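Local coordinates for aminotransferase, class V family protein (Trichomonas vaginalis, PDB 5F8V) that binds pyridoxal 5'-phosphate and probably catalyses amino-group transfer from O-phospho-L-serine to 2-oxoglutarate, a step of L-serine biosynthesis, at residues 165-170 with 185-190; 153-158 with 174-179; 88-93 with 222-227. All blocks are in the same frame, centred on the assembly; numbering follows the deposited sequence.

Contact 1: 165-170 with 185-190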
loop_
_atom_site.group_PDB
_atom_site.type_symbol
_atom_site.label_atom_id
_atom_site.label_comp_id
_atom_site.label_asym_id
_atom_site.label_seq_id
_atom_site.Cartn_x
_atom_site.Cartn_y
_atom_site.Cartn_z
ATOM N N GLN A 165 24.664 15.627 -6.568
ATOM C CA GLN A 165 24.329 16.648 -7.568
ATOM C C GLN A 165 24.129 16.047 -8.970
ATOM O O GLN A 165 23.334 16.565 -9.755
ATOM C CB GLN A 165 25.390 17.753 -7.592
ATOM C CG GLN A 165 25.504 18.479 -6.259
ATOM C CD GLN A 165 26.284 19.780 -6.342
ATOM O OE1 GLN A 165 27.271 19.883 -7.073
ATOM N NE2 GLN A 165 25.846 20.786 -5.582
ATOM N N GLN A 166 24.852 14.967 -9.269
ATOM C CA GLN A 166 24.729 14.238 -10.540
ATOM C C GLN A 166 24.877 12.738 -10.291
ATOM O O GLN A 166 25.400 12.338 -9.253
ATOM C CB GLN A 166 25.789 14.729 -11.536
ATOM C CG GLN A 166 27.225 14.377 -11.164
ATOM C CD GLN A 166 28.250 15.330 -11.756
ATOM O OE1 GLN A 166 29.035 14.956 -12.630
ATOM N NE2 GLN A 166 28.253 16.569 -11.273
ATOM N N PHE A 167 24.416 11.910 -11.230
ATOM C CA PHE A 167 24.528 10.451 -11.078
ATOM C C PHE A 167 26.004 10.031 -11.061
ATOM O O PHE A 167 26.817 10.638 -11.753
ATOM C CB PHE A 167 23.820 9.696 -12.215
ATOM C CG PHE A 167 22.311 9.847 -12.244
ATOM C CD1 PHE A 167 21.585 10.434 -11.196
ATOM C CD2 PHE A 167 21.603 9.357 -13.338
ATOM C CE1 PHE A 167 20.210 10.545 -11.267
ATOM C CE2 PHE A 167 20.224 9.461 -13.402
ATOM C CZ PHE A 167 19.528 10.056 -12.370
ATOM N N PRO A 168 26.353 9.003 -10.259
ATOM C CA PRO A 168 27.706 8.449 -10.331
ATOM C C PRO A 168 28.035 7.860 -11.708
ATOM O O PRO A 168 27.126 7.494 -12.467
ATOM C CB PRO A 168 27.694 7.332 -9.282
ATOM C CG PRO A 168 26.575 7.662 -8.366
ATOM C CD PRO A 168 25.548 8.332 -9.224
ATOM N N ASP A 169 29.331 7.794 -12.005
ATOM C CA ASP A 169 29.850 7.153 -13.205
ATOM C C ASP A 169 30.428 5.788 -12.820
ATOM O O ASP A 169 31.498 5.706 -12.217
ATOM C CB ASP A 169 30.925 8.047 -13.836
ATOM C CG ASP A 169 31.418 7.532 -15.177
ATOM O OD1 ASP A 169 30.679 6.777 -15.855
ATOM O OD2 ASP A 169 32.547 7.909 -15.566
ATOM N N VAL A 170 29.691 4.727 -13.139
ATOM C CA VAL A 170 30.119 3.359 -12.862
ATOM C C VAL A 170 29.688 2.441 -14.006
ATOM O O VAL A 170 28.739 2.763 -14.732
ATOM C CB VAL A 170 29.553 2.816 -11.525
ATOM C CG1 VAL A 170 30.096 3.611 -10.345
ATOM C CG2 VAL A 170 28.032 2.797 -11.523
ATOM N N ARG A 185 13.520 17.768 -8.962
ATOM C CA ARG A 185 14.375 18.276 -10.030
ATOM C C ARG A 185 14.321 17.369 -11.273
ATOM O O ARG A 185 13.855 16.227 -11.190
ATOM C CB ARG A 185 15.822 18.391 -9.545
ATOM C CG ARG A 185 16.376 17.109 -8.956
ATOM C CD ARG A 185 17.812 17.317 -8.531
ATOM N NE ARG A 185 18.426 16.086 -8.047
ATOM C CZ ARG A 185 19.554 16.029 -7.332
ATOM N NH1 ARG A 185 20.232 17.134 -7.011
ATOM N NH2 ARG A 185 20.021 14.850 -6.940
ATOM N N PRO A 186 14.817 17.860 -12.425
ATOM C CA PRO A 186 14.855 16.993 -13.606
ATOM C C PRO A 186 15.829 15.829 -13.456
ATOM O O PRO A 186 16.774 15.911 -12.670
ATOM C CB PRO A 186 15.333 17.934 -14.727
ATOM C CG PRO A 186 15.054 19.311 -14.221
ATOM C CD PRO A 186 15.300 19.215 -12.746
ATOM N N ILE A 187 15.578 14.759 -14.200
ATOM C CA ILE A 187 16.476 13.619 -14.273
ATOM C C ILE A 187 17.014 13.565 -15.701
ATOM O O ILE A 187 16.234 13.607 -16.646
ATOM C CB ILE A 187 15.746 12.307 -13.906
ATOM C CG1 ILE A 187 15.401 12.298 -12.406
ATOM C CG2 ILE A 187 16.600 11.096 -14.252
ATOM C CD1 ILE A 187 14.457 11.185 -11.986
ATOM N N THR A 188 18.338 13.493 -15.836
ATOM C CA THR A 188 19.020 13.276 -17.118
ATOM C C THR A 188 19.877 12.008 -17.031
ATOM O O THR A 188 19.901 11.320 -15.996
ATOM C CB THR A 188 19.922 14.476 -17.483
ATOM O OG1 THR A 188 20.909 14.665 -16.458
ATOM C CG2 THR A 188 19.095 15.746 -17.637
ATOM N N GLN A 189 20.561 11.695 -18.131
ATOM C CA GLN A 189 21.464 10.550 -18.208
ATOM C C GLN A 189 20.732 9.233 -17.940
ATOM O O GLN A 189 21.191 8.390 -17.165
ATOM C CB GLN A 189 22.664 10.725 -17.264
ATOM C CG GLN A 189 23.473 11.999 -17.477
ATOM C CD GLN A 189 24.691 12.042 -16.565
ATOM O OE1 GLN A 189 24.568 11.935 -15.345
ATOM N NE2 GLN A 189 25.878 12.173 -17.153
ATOM N N TRP A 190 19.589 9.066 -18.597
ATOM C CA TRP A 190 18.795 7.837 -18.497
ATOM C C TRP A 190 19.565 6.580 -18.927
ATOM O O TRP A 190 19.325 5.496 -18.398
ATOM C CB TRP A 190 17.484 7.966 -19.294
ATOM C CG TRP A 190 16.518 8.945 -18.687
ATOM C CD1 TRP A 190 16.327 10.245 -19.056
ATOM C CD2 TRP A 190 15.631 8.708 -17.589
ATOM N NE1 TRP A 190 15.378 10.828 -18.260
ATOM C CE2 TRP A 190 14.929 9.907 -17.355
ATOM C CE3 TRP A 190 15.358 7.594 -16.782
ATOM C CZ2 TRP A 190 13.971 10.029 -16.343
ATOM C CZ3 TRP A 190 14.405 7.709 -15.780
ATOM C CH2 TRP A 190 13.722 8.918 -15.567
HETATM O O HOH W 1 22.955 13.274 -13.501
#

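Contact 2: 153-158 with 174-179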
loop_
_atom_site.group_PDB
_atom_site.type_symbol
_atom_site.label_atom_id
_atom_site.label_comp_id
_atom_site.label_asym_id
_atom_site.label_seq_id
_atom_site.Cartn_x
_atom_site.Cartn_y
_atom_site.Cartn_z
ATOM N N TYR A 153 22.329 2.898 -5.003
ATOM C CA TYR A 153 22.603 4.040 -4.116
ATOM C C TYR A 153 21.382 4.903 -3.857
ATOM O O TYR A 153 20.395 4.830 -4.579
ATOM C CB TYR A 153 23.740 4.907 -4.661
ATOM C CG TYR A 153 23.350 5.971 -5.669
ATOM C CD1 TYR A 153 23.106 5.648 -7.000
ATOM C CD2 TYR A 153 23.265 7.311 -5.296
ATOM C CE1 TYR A 153 22.765 6.629 -7.933
ATOM C CE2 TYR A 153 22.937 8.290 -6.217
ATOM C CZ TYR A 153 22.685 7.942 -7.541
ATOM O OH TYR A 153 22.364 8.928 -8.441
ATOM N N CYS A 154 21.489 5.728 -2.823
ATOM C CA CYS A 154 20.426 6.638 -2.412
ATOM C C CYS A 154 20.777 8.052 -2.854
ATOM O O CYS A 154 21.781 8.627 -2.414
ATOM C CB CYS A 154 20.258 6.601 -0.902
ATOM S SG CYS A 154 18.853 7.558 -0.338
ATOM N N ASP A 155 19.958 8.606 -3.735
ATOM C CA ASP A 155 20.247 9.924 -4.290
ATOM C C ASP A 155 20.162 11.026 -3.232
ATOM O O ASP A 155 20.912 11.991 -3.302
ATOM C CB ASP A 155 19.313 10.232 -5.463
ATOM C CG ASP A 155 19.894 11.254 -6.409
ATOM O OD1 ASP A 155 21.050 11.086 -6.834
ATOM O OD2 ASP A 155 19.194 12.226 -6.730
ATOM N N ASN A 156 19.262 10.876 -2.258
ATOM C CA ASN A 156 19.133 11.843 -1.164
ATOM C C ASN A 156 18.928 11.157 0.190
ATOM O O ASN A 156 17.876 10.564 0.441
ATOM C CB ASN A 156 17.992 12.829 -1.452
ATOM C CG ASN A 156 17.866 13.891 -0.377
ATOM O OD1 ASN A 156 18.707 14.784 -0.265
ATOM N ND2 ASN A 156 16.850 13.761 0.463
ATOM N N GLU A 157 19.939 11.223 1.057
ATOM C CA GLU A 157 19.828 10.617 2.391
ATOM C C GLU A 157 19.145 11.604 3.334
ATOM O O GLU A 157 19.670 12.675 3.623
ATOM C CB GLU A 157 21.190 10.154 2.913
ATOM C CG GLU A 157 21.688 8.883 2.242
ATOM C CD GLU A 157 21.011 7.603 2.718
ATOM O OE1 GLU A 157 20.158 7.659 3.628
ATOM O OE2 GLU A 157 21.343 6.509 2.190
ATOM N N THR A 158 17.950 11.222 3.771
ATOM C CA THR A 158 17.003 12.086 4.471
ATOM C C THR A 158 17.505 12.493 5.874
ATOM O O THR A 158 17.340 13.648 6.298
ATOM C CB THR A 158 15.634 11.351 4.544
ATOM O OG1 THR A 158 15.350 10.778 3.258
ATOM C CG2 THR A 158 14.497 12.253 4.896
ATOM N N LEU A 174 22.565 1.779 -12.816
ATOM C CA LEU A 174 22.244 2.383 -11.524
ATOM C C LEU A 174 20.862 1.963 -11.071
ATOM O O LEU A 174 19.911 1.940 -11.873
ATOM C CB LEU A 174 22.284 3.907 -11.621
ATOM C CG LEU A 174 23.624 4.548 -12.002
ATOM C CD1 LEU A 174 23.401 6.000 -12.395
ATOM C CD2 LEU A 174 24.637 4.437 -10.874
ATOM N N ILE A 175 20.751 1.633 -9.788
ATOM C CA ILE A 175 19.456 1.484 -9.140
ATOM C C ILE A 175 19.415 2.518 -8.022
ATOM O O ILE A 175 20.215 2.443 -7.088
ATOM C CB ILE A 175 19.232 0.065 -8.594
ATOM C CG1 ILE A 175 19.243 -0.929 -9.768
ATOM C CG2 ILE A 175 17.914 0.013 -7.829
ATOM C CD1 ILE A 175 18.841 -2.339 -9.439
ATOM N N ILE A 176 18.482 3.467 -8.127
ATOM C CA ILE A 176 18.530 4.687 -7.348
ATOM C C ILE A 176 17.288 4.839 -6.459
ATOM O O ILE A 176 16.150 4.859 -6.956
ATOM C CB ILE A 176 18.684 5.941 -8.250
ATOM C CG1 ILE A 176 19.703 5.687 -9.375
ATOM C CG2 ILE A 176 19.070 7.146 -7.411
ATOM C CD1 ILE A 176 20.065 6.897 -10.207
ATOM N N ASP A 177 17.512 4.948 -5.150
ATOM C CA ASP A 177 16.432 5.324 -4.218
ATOM C C ASP A 177 16.315 6.838 -4.219
ATOM O O ASP A 177 17.177 7.541 -3.670
ATOM C CB ASP A 177 16.702 4.797 -2.806
ATOM C CG ASP A 177 15.562 5.099 -1.815
ATOM O OD1 ASP A 177 14.520 5.675 -2.188
ATOM O OD2 ASP A 177 15.721 4.742 -0.642
ATOM N N MET A 178 15.241 7.327 -4.844
ATOM C CA MET A 178 14.933 8.743 -4.896
ATOM C C MET A 178 13.714 9.081 -4.050
ATOM O O MET A 178 12.968 10.026 -4.361
ATOM C CB MET A 178 14.685 9.135 -6.345
ATOM C CG MET A 178 15.930 9.031 -7.210
ATOM S SD MET A 178 15.568 9.749 -8.818
ATOM C CE MET A 178 17.222 9.985 -9.478
ATOM N N SER A 179 13.511 8.328 -2.973
ATOM C CA SER A 179 12.292 8.490 -2.167
ATOM C C SER A 179 12.112 9.934 -1.704
ATOM O O SER A 179 11.050 10.532 -1.919
ATOM C CB SER A 179 12.281 7.508 -1.002
ATOM O OG SER A 179 11.979 6.202 -1.475
HETATM O O HOH W 2 16.118 9.597 -1.783
#

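Contact 3: 88-93 with 222-227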
loop_
_atom_site.group_PDB
_atom_site.type_symbol
_atom_site.label_atom_id
_atom_site.label_comp_id
_atom_site.label_asym_id
_atom_site.label_seq_id
_atom_site.Cartn_x
_atom_site.Cartn_y
_atom_site.Cartn_z
ATOM N N ASN A 88 14.463 -9.098 -8.477
ATOM C CA ASN A 88 14.210 -8.737 -9.872
ATOM C C ASN A 88 15.434 -8.526 -10.765
ATOM O O ASN A 88 15.342 -8.749 -11.973
ATOM C CB ASN A 88 13.334 -7.464 -9.936
ATOM C CG ASN A 88 11.862 -7.749 -9.700
ATOM O OD1 ASN A 88 11.130 -8.085 -10.635
ATOM N ND2 ASN A 88 11.408 -7.590 -8.456
ATOM N N PHE A 89 16.557 -8.073 -10.200
ATOM C CA PHE A 89 17.668 -7.544 -11.016
ATOM C C PHE A 89 19.059 -8.158 -10.821
ATOM O O PHE A 89 20.001 -7.745 -11.507
ATOM C CB PHE A 89 17.779 -6.023 -10.830
ATOM C CG PHE A 89 16.533 -5.267 -11.188
ATOM C CD1 PHE A 89 15.978 -5.363 -12.467
ATOM C CD2 PHE A 89 15.921 -4.423 -10.258
ATOM C CE1 PHE A 89 14.831 -4.656 -12.794
ATOM C CE2 PHE A 89 14.780 -3.716 -10.587
ATOM C CZ PHE A 89 14.238 -3.833 -11.856
ATOM N N ILE A 90 19.214 -9.111 -9.904
ATOM C CA ILE A 90 20.467 -9.870 -9.823
ATOM C C ILE A 90 20.694 -10.633 -11.136
ATOM O O ILE A 90 21.804 -10.659 -11.658
ATOM C CB ILE A 90 20.485 -10.843 -8.617
ATOM C CG1 ILE A 90 20.625 -10.041 -7.315
ATOM C CG2 ILE A 90 21.631 -11.854 -8.732
ATOM C CD1 ILE A 90 20.397 -10.851 -6.060
ATOM N N GLY A 91 19.630 -11.232 -11.659
ATOM C CA GLY A 91 19.711 -12.106 -12.822
ATOM C C GLY A 91 20.603 -13.294 -12.507
ATOM O O GLY A 91 20.448 -13.927 -11.462
ATOM N N GLU A 92 21.557 -13.552 -13.398
ATOM C CA GLU A 92 22.545 -14.615 -13.234
ATOM C C GLU A 92 23.900 -14.060 -12.788
ATOM O O GLU A 92 24.881 -14.801 -12.767
ATOM C CB GLU A 92 22.733 -15.385 -14.558
ATOM C CG GLU A 92 21.459 -15.898 -15.223
ATOM C CD GLU A 92 20.882 -17.149 -14.564
ATOM O OE1 GLU A 92 21.200 -17.437 -13.383
ATOM O OE2 GLU A 92 20.086 -17.845 -15.239
ATOM N N HIS A 93 23.967 -12.775 -12.432
ATOM C CA HIS A 93 25.227 -12.167 -11.989
ATOM C C HIS A 93 25.646 -12.698 -10.620
ATOM O O HIS A 93 24.808 -13.129 -9.830
ATOM C CB HIS A 93 25.116 -10.646 -11.957
ATOM C CG HIS A 93 24.859 -10.036 -13.299
ATOM N ND1 HIS A 93 23.590 -9.779 -13.767
ATOM C CD2 HIS A 93 25.708 -9.649 -14.280
ATOM C CE1 HIS A 93 23.667 -9.262 -14.980
ATOM N NE2 HIS A 93 24.941 -9.175 -15.316
ATOM N N PRO A 222 16.330 -12.992 -15.511
ATOM C CA PRO A 222 15.455 -13.940 -14.821
ATOM C C PRO A 222 15.266 -13.546 -13.358
ATOM O O PRO A 222 16.230 -13.149 -12.709
ATOM C CB PRO A 222 16.219 -15.259 -14.931
ATOM C CG PRO A 222 17.650 -14.853 -14.968
ATOM C CD PRO A 222 17.684 -13.546 -15.713
ATOM N N VAL A 223 14.031 -13.631 -12.869
ATOM C CA VAL A 223 13.714 -13.393 -11.447
ATOM C C VAL A 223 14.240 -14.526 -10.557
ATOM O O VAL A 223 14.238 -15.692 -10.961
ATOM C CB VAL A 223 12.188 -13.209 -11.242
ATOM C CG1 VAL A 223 11.418 -14.511 -11.476
ATOM C CG2 VAL A 223 11.888 -12.646 -9.857
ATOM N N LYS A 224 14.699 -14.182 -9.353
ATOM C CA LYS A 224 15.218 -15.180 -8.413
ATOM C C LYS A 224 14.064 -15.992 -7.818
ATOM O O LYS A 224 12.971 -15.456 -7.661
ATOM C CB LYS A 224 16.005 -14.518 -7.271
ATOM C CG LYS A 224 17.360 -13.962 -7.665
ATOM C CD LYS A 224 18.411 -15.060 -7.729
ATOM C CE LYS A 224 19.744 -14.506 -8.175
ATOM N NZ LYS A 224 20.705 -15.595 -8.492
ATOM N N PRO A 225 14.313 -17.271 -7.442
ATOM C CA PRO A 225 13.259 -18.080 -6.806
ATOM C C PRO A 225 12.670 -17.440 -5.532
ATOM O O PRO A 225 13.342 -16.657 -4.852
ATOM C CB PRO A 225 13.983 -19.391 -6.441
ATOM C CG PRO A 225 15.213 -19.414 -7.274
ATOM C CD PRO A 225 15.605 -17.979 -7.442
ATOM N N PHE A 226 11.426 -17.794 -5.233
ATOM C CA PHE A 226 10.690 -17.336 -4.045
ATOM C C PHE A 226 10.293 -15.857 -4.076
ATOM O O PHE A 226 9.956 -15.294 -3.038
ATOM C CB PHE A 226 11.431 -17.682 -2.736
ATOM C CG PHE A 226 11.971 -19.085 -2.707
ATOM C CD1 PHE A 226 11.118 -20.166 -2.518
ATOM C CD2 PHE A 226 13.328 -19.328 -2.887
ATOM C CE1 PHE A 226 11.608 -21.461 -2.500
ATOM C CE2 PHE A 226 13.830 -20.626 -2.873
ATOM C CZ PHE A 226 12.967 -21.695 -2.678
ATOM N N CYS A 227 10.287 -15.237 -5.255
ATOM C CA CYS A 227 9.774 -13.879 -5.380
ATOM C C CYS A 227 8.258 -13.942 -5.246
ATOM O O CYS A 227 7.633 -14.723 -5.962
ATOM C CB CYS A 227 10.150 -13.271 -6.726
ATOM S SG CYS A 227 9.765 -11.515 -6.847
HETATM O O HOH W 3 23.109 -15.129 -9.696
HETATM O O HOH W 4 17.194 -11.595 -10.458
HETATM O O HOH W 5 19.789 -17.432 -10.623
#

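Contact 1: 165-170 with 185-190
The side-chain oxygen of Q189 is tied to the backbone of F167 by one water, which donates to Q189 OE1 at 2.8 Å and accepts from F167 N at 3.0 Å. Q189 is extended beyond CG, its CD anti (chi2 -176°), and OE1 ends near F167 N and CB. The same water lies above one face of the F167 ring, displaced toward its rim. No direct hydrogen bond joins the segments; beyond the water the contact is made chiefly by the F167 ring, placed between two irregular loops. These loops lead into and out of strand 174-177 in the central mixed sheet of a fold-type-I aminotransferase, and the F167 side chain also packs on Y153 and V193 of neighbouring strands. Its far end reaches 187-188: F167 CZ meets I187 CG2 at 3.6 Å, the two side chains crossing at about a right angle, while F167 CE2 comes obliquely to T188 O at 3.2 Å. At the other end, R185 passes its guanidinium beside Q165, whose backbone O lies over one face, 4.2 Å from R185 NH1; R185 NH2 meanwhile hydrogen-bonds F164 O and forms a salt bridge with D155 OD2.

Contact 2: 153-158 with 174-179
Y153 and D177 belong to neighbouring parallel strands, 148-154 and 174-177, in the central sheet of the large domain typical of fold-type-I pyridoxal-phosphate enzymes. Y153 uses both its backbone N and O: the N donates to I175 O at 3.0 Å, nearly along the C=O axis, and the O accepts from D177 N at 2.9 Å. The Y153 ring lies beside I176, both side chains pointing the same way. I176 CG2 sits 3.6 Å above the ring plane, offset toward the rim, in a CH-pi contact, while I176 CG1 touches Y153 CE1 at 3.5 Å. CG of Y153 stands between the backbone N and the carbonyl carbon (chi1 86°), and the hydroxyl donates to D155 OD1 from above the carboxylate plane. C154 turns to the sheet face that carries the D177 side chain, opposite Y153 and I176, its SG against D177 O. D155 N prolongs the pairing with a bond to D177 O, and its CB packs on I176 CG2; D155 OD2 is held by N181 ND2. Next, N156 O shares a bridging water with D177 O. Segment 153-158 ends near the cofactor, where T158 OG1 hydrogen-bonds O3 of the pyridoxal-phosphate-modified lysine at position 202. Across from it, D177 OD1 closes an Asx turn with S179 N (2.9 Å) and also accepts from S179 OG at 2.7 Å through its syn lone pair.

Contact 3: 88-93 with 222-227
The turn that ends helix 78-89 packs, through I90, G91 and E92, against P222 and K224 of the loop following strand 209-215. It is a type II' beta turn from I90 to H93, with G91 as the first residue to leave helical geometry (phi 61°). Two donors of H93 close it on I90 O, the backbone N and the ring ND1, approaching from opposite faces of the carbonyl plane; the ring bond, 2.9 Å from ND1 to I90 O, lies in the imidazole plane. P222 sets its CD 3.8 Å from G91 CA, and a water joins the polar groups beside them, accepting from G91 N at 2.7 Å and donating to P222 O. The E92 side chain crosses the proline at about a right angle, with E92 OE2 near P222 CG. K224 is bent at chi2 (-80°) and crosses I90 at about a right angle, K224 CE 3.3 Å from I90 CG2, tighter than usual contact. Farther along its loop, C227 O hydrogen-bonds R114 NH2 of the second subunit, and F226 meets its counterpart there, placing the contact beside the dimer interface. The ammonium of K224 has only a weak bond to G91 O (3.4 Å) but donates to two waters, one also donating to H93 O and the other to E92 OE1. K224 NZ and E92 OE1 lie 5.2 Å apart, not in direct contact, so any attraction is probably modest and partly screened.

Contacts 1 and 2 are neighbours, their centres 11 Å apart, and their segments alternate along the chain in the order 153-158, 165-170, 174-179, 185-190. Strand 174-177 is common to both: contact 2 pairs it with strand 148-154, and contact 1 joins the loops before and after it. The ring of F167 touches M178, so loop and sheet form continuous packing. Contact 3 encloses both in sequence, between 88-93 and 222-227, with its centre 21 Å from contact 2 and 26 Å from contact 1. Helix 78-89 provides the bridge, F89 CD2 meeting I175 CD1 at 3.7 Å. The sheet and the helix packed on it thus connect surface loops, the surroundings of the cofactor and the neighbourhood of the second subunit.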